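Local coordinates for protein leucine aminopeptidase 2, chloroplastic (Streptomyces sp. BC16019, PDB 5LHJ) that is an M17-family metalloaminopeptidase of bottromycin maturation that binds manganese and presumably removes unsubstituted N-terminal amino acids from peptides, at residues A[335-348]-A[426-440]. Numbering follows the deposited sequence.
Sequences TTTEITHTDNEGRV and SAVADRVNCSHRHGD
Glu-338 and Val-432 pair as parallel strands. Glu-338 N donates to Arg-431 O (2.8 Å, 175° at the hydrogen), and Asn-433 N donates back to Glu-338 O. Strand 336-338 is the middle one of a small three-stranded sheet, between 328-330 and 431-432.

Beyond the strands, side-chain amides bond to backbone. Asn-433 CG lies between its own N and carbonyl carbon (chi1 77°), which turns the amide into the bend after Ile-339. There OD1 accepts from Thr-340 N (2.8 Å) and, weakly, from His-341 N. ND2 donates to His-341 O (2.9 Å) and Asn-344 O. Asn-344 ND2 returns a bond to a lone pair of Asn-433 O (2.9 Å), in the carbonyl plane. Thr-340 OG1 donates to Cys-434 O (2.7 Å).

Charged groups lie toward both ends. Arg-347 meets Asp-440 end-on in a two-pronged salt bridge, NH1 to OD1 and NH2 to OD2 (2.8 Å), with the two planes 14° apart. Arg-431 directs NH1 and NH2 at one atom, Thr-335 OG1, while its NE pairs with Asp-450. The same hydroxyl is also hydrogen-bonded to Asp-333. Asp-430 OD2 takes Thr-336 N (3.0 Å) from above the carboxylate plane and also bonds Ser-147 of a second subunit.

Asp-343 and Glu-345 are manganese ligands of this enzyme. Three bonds and a weak fourth from the Asn-433 amide grip backbone on both sides of Asp-343, consistent with steadying turn 341-344 and the helix start at Glu-345.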
ATOM      1  N   THR A 335     -16.030   1.066 -34.840  1.00 19.13           N
ATOM      2  CA  THR A 335     -16.151   0.317 -33.585  1.00 18.56           C
ATOM      3  C   THR A 335     -15.801   1.210 -32.404  1.00 18.12           C
ATOM      4  O   THR A 335     -15.196   2.267 -32.567  1.00 17.78           O
ATOM      5  CB  THR A 335     -15.279  -0.959 -33.553  1.00 18.81           C
ATOM      6  OG1 THR A 335     -13.879  -0.630 -33.529  1.00 18.69           O
ATOM      7  CG2 THR A 335     -15.570  -1.836 -34.735  1.00 19.20           C
ATOM      8  N   THR A 336     -16.183   0.768 -31.210  1.00 17.45           N
ATOM      9  CA  THR A 336     -16.095   1.601 -30.019  1.00 17.28           C
ATOM     10  C   THR A 336     -15.248   0.964 -28.924  1.00 16.93           C
ATOM     11  O   THR A 336     -15.264  -0.252 -28.729  1.00 17.35           O
ATOM     12  CB  THR A 336     -17.480   1.943 -29.452  1.00 17.31           C
ATOM     13  OG1 THR A 336     -18.186   0.733 -29.142  1.00 17.49           O
ATOM     14  CG2 THR A 336     -18.268   2.762 -30.446  1.00 17.69           C
ATOM     15  N   THR A 337     -14.535   1.814 -28.194  1.00 16.56           N
ATOM     16  CA  THR A 337     -13.749   1.392 -27.037  1.00 16.44           C
ATOM     17  C   THR A 337     -14.122   2.210 -25.822  1.00 16.40           C
ATOM     18  O   THR A 337     -14.160   3.439 -25.884  1.00 16.85           O
ATOM     19  CB  THR A 337     -12.244   1.571 -27.296  1.00 16.34           C
ATOM     20  OG1 THR A 337     -11.847   0.762 -28.411  1.00 16.62           O
ATOM     21  CG2 THR A 337     -11.402   1.208 -26.084  1.00 16.49           C
ATOM     22  N   GLU A 338     -14.361   1.509 -24.717  1.00 16.48           N
ATOM     23  CA  GLU A 338     -14.593   2.112 -23.418  1.00 16.97           C
ATOM     24  C   GLU A 338     -13.268   2.271 -22.681  1.00 16.78           C
ATOM     25  O   GLU A 338     -12.516   1.300 -22.547  1.00 16.60           O
ATOM     26  CB  GLU A 338     -15.521   1.237 -22.585  1.00 17.57           C
ATOM     27  CG  GLU A 338     -15.880   1.849 -21.242  1.00 18.46           C
ATOM     28  CD  GLU A 338     -16.672   0.926 -20.329  1.00 19.28           C
ATOM     29  OE1 GLU A 338     -16.715  -0.310 -20.547  1.00 19.49           O
ATOM     30  OE2 GLU A 338     -17.237   1.454 -19.351  1.00 20.17           O
ATOM     31  N   ILE A 339     -12.994   3.488 -22.209  1.00 16.69           N
ATOM     32  CA  ILE A 339     -11.780   3.794 -21.453  1.00 17.21           C
ATOM     33  C   ILE A 339     -12.000   3.411 -19.999  1.00 17.52           C
ATOM     34  O   ILE A 339     -12.628   4.148 -19.226  1.00 18.70           O
ATOM     35  CB  ILE A 339     -11.363   5.288 -21.566  1.00 17.34           C
ATOM     36  CG1 ILE A 339     -11.243   5.720 -23.036  1.00 17.43           C
ATOM     37  CG2 ILE A 339     -10.049   5.542 -20.803  1.00 17.71           C
ATOM     38  CD1 ILE A 339     -10.265   4.921 -23.876  1.00 17.42           C
ATOM     39  N   THR A 340     -11.507   2.242 -19.615  1.00 17.04           N
ATOM     40  CA  THR A 340     -11.616   1.804 -18.227  1.00 17.13           C
ATOM     41  C   THR A 340     -10.378   2.137 -17.383  1.00 17.30           C
ATOM     42  O   THR A 340     -10.437   2.047 -16.156  1.00 17.56           O
ATOM     43  CB  THR A 340     -11.918   0.304 -18.164  1.00 17.16           C
ATOM     44  OG1 THR A 340     -10.922  -0.406 -18.895  1.00 16.84           O
ATOM     45  CG2 THR A 340     -13.305   0.010 -18.786  1.00 17.40           C
ATOM     46  N   HIS A 341      -9.264   2.498 -18.023  1.00 16.84           N
ATOM     47  CA  HIS A 341      -8.059   2.939 -17.310  1.00 17.38           C
ATOM     48  C   HIS A 341      -7.280   3.836 -18.268  1.00 16.91           C
ATOM     49  O   HIS A 341      -6.930   3.391 -19.362  1.00 16.65           O
ATOM     50  CB  HIS A 341      -7.218   1.709 -16.862  1.00 17.67           C
ATOM     51  CG  HIS A 341      -6.235   2.003 -15.770  1.00 18.46           C
ATOM     52  ND1 HIS A 341      -5.226   2.924 -15.916  1.00 18.75           N
ATOM     53  CD2 HIS A 341      -6.100   1.501 -14.518  1.00 19.38           C
ATOM     54  CE1 HIS A 341      -4.511   2.987 -14.805  1.00 19.37           C
ATOM     55  NE2 HIS A 341      -5.032   2.143 -13.933  1.00 19.34           N
ATOM     56  N   THR A 342      -7.014   5.083 -17.869  1.00 17.02           N
ATOM     57  CA  THR A 342      -6.338   6.046 -18.751  1.00 17.07           C
ATOM     58  C   THR A 342      -4.842   5.756 -18.985  1.00 17.06           C
ATOM     59  O   THR A 342      -4.243   6.338 -19.882  1.00 16.81           O
ATOM     60  CB  THR A 342      -6.500   7.505 -18.270  1.00 17.44           C
ATOM     61  OG1 THR A 342      -5.814   7.687 -17.026  1.00 17.63           O
ATOM     62  CG2 THR A 342      -7.972   7.870 -18.131  1.00 18.18           C
ATOM     63  N   ASP A 343      -4.238   4.897 -18.171  1.00 16.88           N
ATOM     64  CA  ASP A 343      -2.854   4.443 -18.385  1.00 17.32           C
ATOM     65  C   ASP A 343      -2.687   3.402 -19.514  1.00 17.14           C
ATOM     66  O   ASP A 343      -1.556   3.160 -19.947  1.00 17.47           O
ATOM     67  CB  ASP A 343      -2.244   3.918 -17.083  1.00 17.97           C
ATOM     68  CG  ASP A 343      -0.723   3.777 -17.139  1.00 18.70           C
ATOM     69  OD1 ASP A 343      -0.034   4.610 -17.770  1.00 18.09           O
ATOM     70  OD2 ASP A 343      -0.200   2.815 -16.527  1.00 19.29           O
ATOM     71  N   ASN A 344      -3.777   2.814 -20.022  1.00 16.51           N
ATOM     72  CA  ASN A 344      -3.697   1.935 -21.203  1.00 16.59           C
ATOM     73  C   ASN A 344      -4.056   2.727 -22.469  1.00 16.66           C
ATOM     74  O   ASN A 344      -4.911   2.326 -23.271  1.00 16.53           O
ATOM     75  CB  ASN A 344      -4.575   0.691 -21.051  1.00 16.68           C
ATOM     76  CG  ASN A 344      -3.937  -0.383 -20.174  1.00 16.90           C
ATOM     77  OD1 ASN A 344      -2.807  -0.230 -19.682  1.00 16.85           O
ATOM     78  ND2 ASN A 344      -4.654  -1.487 -19.987  1.00 16.63           N
ATOM     79  N   GLU A 345      -3.360   3.840 -22.640  1.00 17.12           N
ATOM     80  CA  GLU A 345      -3.659   4.790 -23.721  1.00 17.80           C
ATOM     81  C   GLU A 345      -3.017   4.383 -25.042  1.00 17.22           C
ATOM     82  O   GLU A 345      -3.547   4.711 -26.094  1.00 17.21           O
ATOM     83  CB  GLU A 345      -3.264   6.222 -23.314  1.00 18.58           C
ATOM     84  CG  GLU A 345      -1.860   6.685 -23.687  1.00 19.49           C
ATOM     85  CD  GLU A 345      -0.727   5.984 -22.983  1.00 21.04           C
ATOM     86  OE1 GLU A 345      -0.954   5.263 -21.984  1.00 22.26           O
ATOM     87  OE2 GLU A 345       0.419   6.168 -23.430  1.00 23.23           O
ATOM     88  N   GLY A 346      -1.883   3.677 -24.990  1.00 16.87           N
ATOM     89  CA  GLY A 346      -1.154   3.297 -26.194  1.00 16.70           C
ATOM     90  C   GLY A 346      -1.987   2.514 -27.197  1.00 16.18           C
ATOM     91  O   GLY A 346      -1.979   2.809 -28.403  1.00 16.33           O
ATOM     92  N   ARG A 347      -2.720   1.511 -26.709  1.00 15.79           N
ATOM     93  CA  ARG A 347      -3.512   0.680 -27.611  1.00 15.43           C
ATOM     94  C   ARG A 347      -4.633   1.489 -28.281  1.00 15.49           C
ATOM     95  O   ARG A 347      -4.970   1.257 -29.441  1.00 15.25           O
ATOM     96  CB  ARG A 347      -4.053  -0.565 -26.890  1.00 15.35           C
ATOM     97  CG  ARG A 347      -5.145  -0.323 -25.851  1.00 15.45           C
ATOM     98  CD  ARG A 347      -5.292  -1.543 -24.944  1.00 15.44           C
ATOM     99  NE  ARG A 347      -4.125  -1.680 -24.087  1.00 15.78           N
ATOM    100  CZ  ARG A 347      -3.920  -2.633 -23.173  1.00 15.96           C
ATOM    101  NH1 ARG A 347      -4.800  -3.607 -22.962  1.00 16.16           N
ATOM    102  NH2 ARG A 347      -2.806  -2.599 -22.466  1.00 16.19           N
ATOM    103  N   VAL A 348      -5.167   2.459 -27.550  1.00 15.95           N
ATOM    104  CA  VAL A 348      -6.241   3.331 -28.029  1.00 16.27           C
ATOM    105  C   VAL A 348      -5.724   4.270 -29.137  1.00 16.54           C
ATOM    106  O   VAL A 348      -6.409   4.491 -30.126  1.00 16.65           O
ATOM    107  CB  VAL A 348      -6.870   4.122 -26.842  1.00 16.69           C
ATOM    108  CG1 VAL A 348      -7.887   5.151 -27.316  1.00 17.05           C
ATOM    109  CG2 VAL A 348      -7.502   3.164 -25.843  1.00 16.90           C
ATOM    110  N   SER A 426     -16.925  -5.334 -22.839  1.00 19.65           N
ATOM    111  CA  SER A 426     -17.407  -4.121 -22.178  1.00 19.02           C
ATOM    112  C   SER A 426     -18.923  -4.196 -21.984  1.00 19.71           C
ATOM    113  O   SER A 426     -19.633  -4.743 -22.820  1.00 18.96           O
ATOM    114  CB  SER A 426     -17.093  -2.912 -23.054  1.00 18.84           C
ATOM    115  OG  SER A 426     -17.686  -1.704 -22.595  1.00 18.57           O
ATOM    116  N   ALA A 427     -19.412  -3.588 -20.909  1.00 20.12           N
ATOM    117  CA  ALA A 427     -20.863  -3.482 -20.682  1.00 20.88           C
ATOM    118  C   ALA A 427     -21.499  -2.352 -21.499  1.00 21.22           C
ATOM    119  O   ALA A 427     -22.719  -2.243 -21.531  1.00 21.96           O
ATOM    120  CB  ALA A 427     -21.140  -3.268 -19.205  1.00 21.18           C
ATOM    121  N   VAL A 428     -20.687  -1.507 -22.137  1.00 20.64           N
ATOM    122  CA  VAL A 428     -21.158  -0.301 -22.833  1.00 20.90           C
ATOM    123  C   VAL A 428     -20.695  -0.256 -24.295  1.00 20.37           C
ATOM    124  O   VAL A 428     -21.487   0.037 -25.185  1.00 20.27           O
ATOM    125  CB  VAL A 428     -20.681   0.964 -22.074  1.00 21.70           C
ATOM    126  CG1 VAL A 428     -20.967   2.242 -22.851  1.00 22.69           C
ATOM    127  CG2 VAL A 428     -21.358   1.024 -20.705  1.00 22.54           C
ATOM    128  N   ALA A 429     -19.412  -0.507 -24.533  1.00 19.29           N
ATOM    129  CA  ALA A 429     -18.837  -0.397 -25.878  1.00 18.65           C
ATOM    130  C   ALA A 429     -18.505  -1.771 -26.477  1.00 18.25           C
ATOM    131  O   ALA A 429     -18.815  -2.819 -25.887  1.00 18.06           O
ATOM    132  CB  ALA A 429     -17.614   0.496 -25.831  1.00 18.62           C
ATOM    133  N   ASP A 430     -17.881  -1.774 -27.659  1.00 17.91           N
ATOM    134  CA  ASP A 430     -17.462  -3.032 -28.280  1.00 17.95           C
ATOM    135  C   ASP A 430     -16.335  -3.734 -27.514  1.00 17.73           C
ATOM    136  O   ASP A 430     -16.247  -4.959 -27.535  1.00 17.53           O
ATOM    137  CB  ASP A 430     -17.040  -2.826 -29.742  1.00 18.26           C
ATOM    138  CG  ASP A 430     -18.161  -2.330 -30.622  1.00 18.69           C
ATOM    139  OD1 ASP A 430     -19.362  -2.612 -30.341  1.00 19.52           O
ATOM    140  OD2 ASP A 430     -17.838  -1.652 -31.620  1.00 18.58           O
ATOM    141  N   ARG A 431     -15.484  -2.952 -26.846  1.00 17.17           N
ATOM    142  CA  ARG A 431     -14.378  -3.491 -26.075  1.00 16.97           C
ATOM    143  C   ARG A 431     -13.957  -2.504 -25.003  1.00 16.59           C
ATOM    144  O   ARG A 431     -14.329  -1.318 -25.057  1.00 16.42           O
ATOM    145  CB  ARG A 431     -13.179  -3.749 -26.984  1.00 17.15           C
ATOM    146  CG  ARG A 431     -12.679  -2.480 -27.657  1.00 17.41           C
ATOM    147  CD  ARG A 431     -11.590  -2.764 -28.654  1.00 17.99           C
ATOM    148  NE  ARG A 431     -12.036  -3.283 -29.939  1.00 18.07           N
ATOM    149  CZ  ARG A 431     -12.664  -2.599 -30.895  1.00 18.52           C
ATOM    150  NH1 ARG A 431     -13.043  -1.336 -30.726  1.00 18.29           N
ATOM    151  NH2 ARG A 431     -12.925  -3.201 -32.043  1.00 19.10           N
ATOM    152  N   VAL A 432     -13.158  -2.997 -24.065  1.00 16.21           N
ATOM    153  CA  VAL A 432     -12.471  -2.145 -23.078  1.00 16.28           C
ATOM    154  C   VAL A 432     -10.988  -2.022 -23.411  1.00 16.02           C
ATOM    155  O   VAL A 432     -10.433  -2.886 -24.091  1.00 16.01           O
ATOM    156  CB  VAL A 432     -12.587  -2.678 -21.631  1.00 16.42           C
ATOM    157  CG1 VAL A 432     -14.036  -2.728 -21.198  1.00 16.89           C
ATOM    158  CG2 VAL A 432     -11.902  -4.047 -21.449  1.00 16.42           C
ATOM    159  N   ASN A 433     -10.353  -0.966 -22.902  1.00 15.89           N
ATOM    160  CA  ASN A 433      -8.888  -0.855 -22.968  1.00 15.65           C
ATOM    161  C   ASN A 433      -8.165  -1.420 -21.760  1.00 16.00           C
ATOM    162  O   ASN A 433      -6.932  -1.394 -21.742  1.00 16.15           O
ATOM    163  CB  ASN A 433      -8.428   0.582 -23.258  1.00 15.47           C
ATOM    164  CG  ASN A 433      -8.494   1.497 -22.046  1.00 15.32           C
ATOM    165  OD1 ASN A 433      -9.320   1.328 -21.153  1.00 15.30           O
ATOM    166  ND2 ASN A 433      -7.601   2.481 -22.020  1.00 15.31           N
ATOM    167  N   CYS A 434      -8.900  -1.927 -20.762  1.00 16.35           N
ATOM    168  CA  CYS A 434      -8.291  -2.525 -19.571  1.00 16.96           C
ATOM    169  C   CYS A 434      -9.285  -3.430 -18.867  1.00 17.59           C
ATOM    170  O   CYS A 434     -10.398  -2.992 -18.532  1.00 17.17           O
ATOM    171  CB  CYS A 434      -7.839  -1.436 -18.606  1.00 17.26           C
ATOM    172  SG  CYS A 434      -6.987  -2.038 -17.124  1.00 18.66           S
ATOM    173  N   SER A 435      -8.895  -4.683 -18.646  1.00 18.10           N
ATOM    174  CA  SER A 435      -9.762  -5.654 -17.952  1.00 19.30           C
ATOM    175  C   SER A 435      -9.608  -5.645 -16.443  1.00 20.46           C
ATOM    176  O   SER A 435     -10.428  -6.259 -15.734  1.00 20.52           O
ATOM    177  CB  SER A 435      -9.457  -7.073 -18.438  1.00 19.50           C
ATOM    178  OG  SER A 435      -8.155  -7.447 -18.046  1.00 19.92           O
ATOM    179  N   HIS A 436      -8.535  -5.027 -15.947  1.00 21.48           N
ATOM    180  CA  HIS A 436      -8.131  -5.121 -14.548  1.00 23.03           C
ATOM    181  C   HIS A 436      -7.874  -6.567 -14.111  1.00 23.66           C
ATOM    182  O   HIS A 436      -7.928  -6.868 -12.919  1.00 23.76           O
ATOM    183  CB  HIS A 436      -9.152  -4.455 -13.605  1.00 24.36           C
ATOM    184  CG  HIS A 436      -9.492  -3.053 -13.988  1.00 25.54           C
ATOM    185  ND1 HIS A 436     -10.653  -2.726 -14.651  1.00 27.52           N
ATOM    186  CD2 HIS A 436      -8.823  -1.893 -13.806  1.00 26.54           C
ATOM    187  CE1 HIS A 436     -10.685  -1.424 -14.864  1.00 27.56           C
ATOM    188  NE2 HIS A 436      -9.579  -0.896 -14.372  1.00 27.59           N
ATOM    189  N   ARG A 437      -7.575  -7.443 -15.069  1.00 23.23           N
ATOM    190  CA  ARG A 437      -7.278  -8.839 -14.783  1.00 23.88           C
ATOM    191  C   ARG A 437      -5.888  -9.157 -15.314  1.00 22.21           C
ATOM    192  O   ARG A 437      -5.331  -8.421 -16.132  1.00 21.69           O
ATOM    193  CB  ARG A 437      -8.294  -9.745 -15.450  1.00 25.68           C
ATOM    194  CG  ARG A 437      -9.665  -9.717 -14.792  1.00 28.51           C
ATOM    195  CD  ARG A 437     -10.658 -10.535 -15.600  1.00 30.86           C
ATOM    196  NE  ARG A 437     -11.636 -11.215 -14.758  1.00 34.58           N
ATOM    197  CZ  ARG A 437     -12.485 -12.160 -15.180  1.00 36.94           C
ATOM    198  NH1 ARG A 437     -12.525 -12.549 -16.463  1.00 37.60           N
ATOM    199  NH2 ARG A 437     -13.321 -12.723 -14.308  1.00 38.09           N
ATOM    200  N   HIS A 438      -5.349 -10.276 -14.861  1.00 20.68           N
ATOM    201  CA  HIS A 438      -4.091 -10.779 -15.394  1.00 19.97           C
ATOM    202  C   HIS A 438      -4.193 -11.063 -16.890  1.00 18.81           C
ATOM    203  O   HIS A 438      -5.269 -11.350 -17.399  1.00 17.96           O
ATOM    204  CB  HIS A 438      -3.693 -12.073 -14.697  1.00 21.36           C
ATOM    205  CG  HIS A 438      -3.338 -11.904 -13.260  1.00 22.96           C
ATOM    206  ND1 HIS A 438      -2.382 -11.008 -12.834  1.00 23.83           N
ATOM    207  CD2 HIS A 438      -3.775 -12.552 -12.151  1.00 24.27           C
ATOM    208  CE1 HIS A 438      -2.255 -11.101 -11.518  1.00 24.84           C
ATOM    209  NE2 HIS A 438      -3.099 -12.019 -11.081  1.00 25.12           N
ATOM    210  N   GLY A 439      -3.058 -10.972 -17.576  1.00 17.57           N
ATOM    211  CA  GLY A 439      -2.967 -11.248 -19.019  1.00 17.38           C
ATOM    212  C   GLY A 439      -3.006 -10.026 -19.922  1.00 16.85           C
ATOM    213  O   GLY A 439      -3.272 -10.156 -21.130  1.00 16.16           O
ATOM    214  N   ASP A 440      -2.712  -8.842 -19.372  1.00 16.66           N
ATOM    215  CA  ASP A 440      -2.849  -7.607 -20.171  1.00 17.17           C
ATOM    216  C   ASP A 440      -1.951  -7.565 -21.423  1.00 16.75           C
ATOM    217  O   ASP A 440      -2.332  -6.966 -22.428  1.00 16.60           O
ATOM    218  CB  ASP A 440      -2.617  -6.346 -19.329  1.00 17.65           C
ATOM    219  CG  ASP A 440      -2.972  -5.073 -20.089  1.00 18.59           C
ATOM    220  OD1 ASP A 440      -4.117  -4.977 -20.600  1.00 18.97           O
ATOM    221  OD2 ASP A 440      -2.084  -4.197 -20.232  1.00 19.70           O
TER
HETATM  222  O   HOH W   1     -17.390  -2.491 -19.067  1.00 26.22           O
HETATM  223  O   HOH W   2      -7.721  -4.128 -23.544  1.00 17.28           O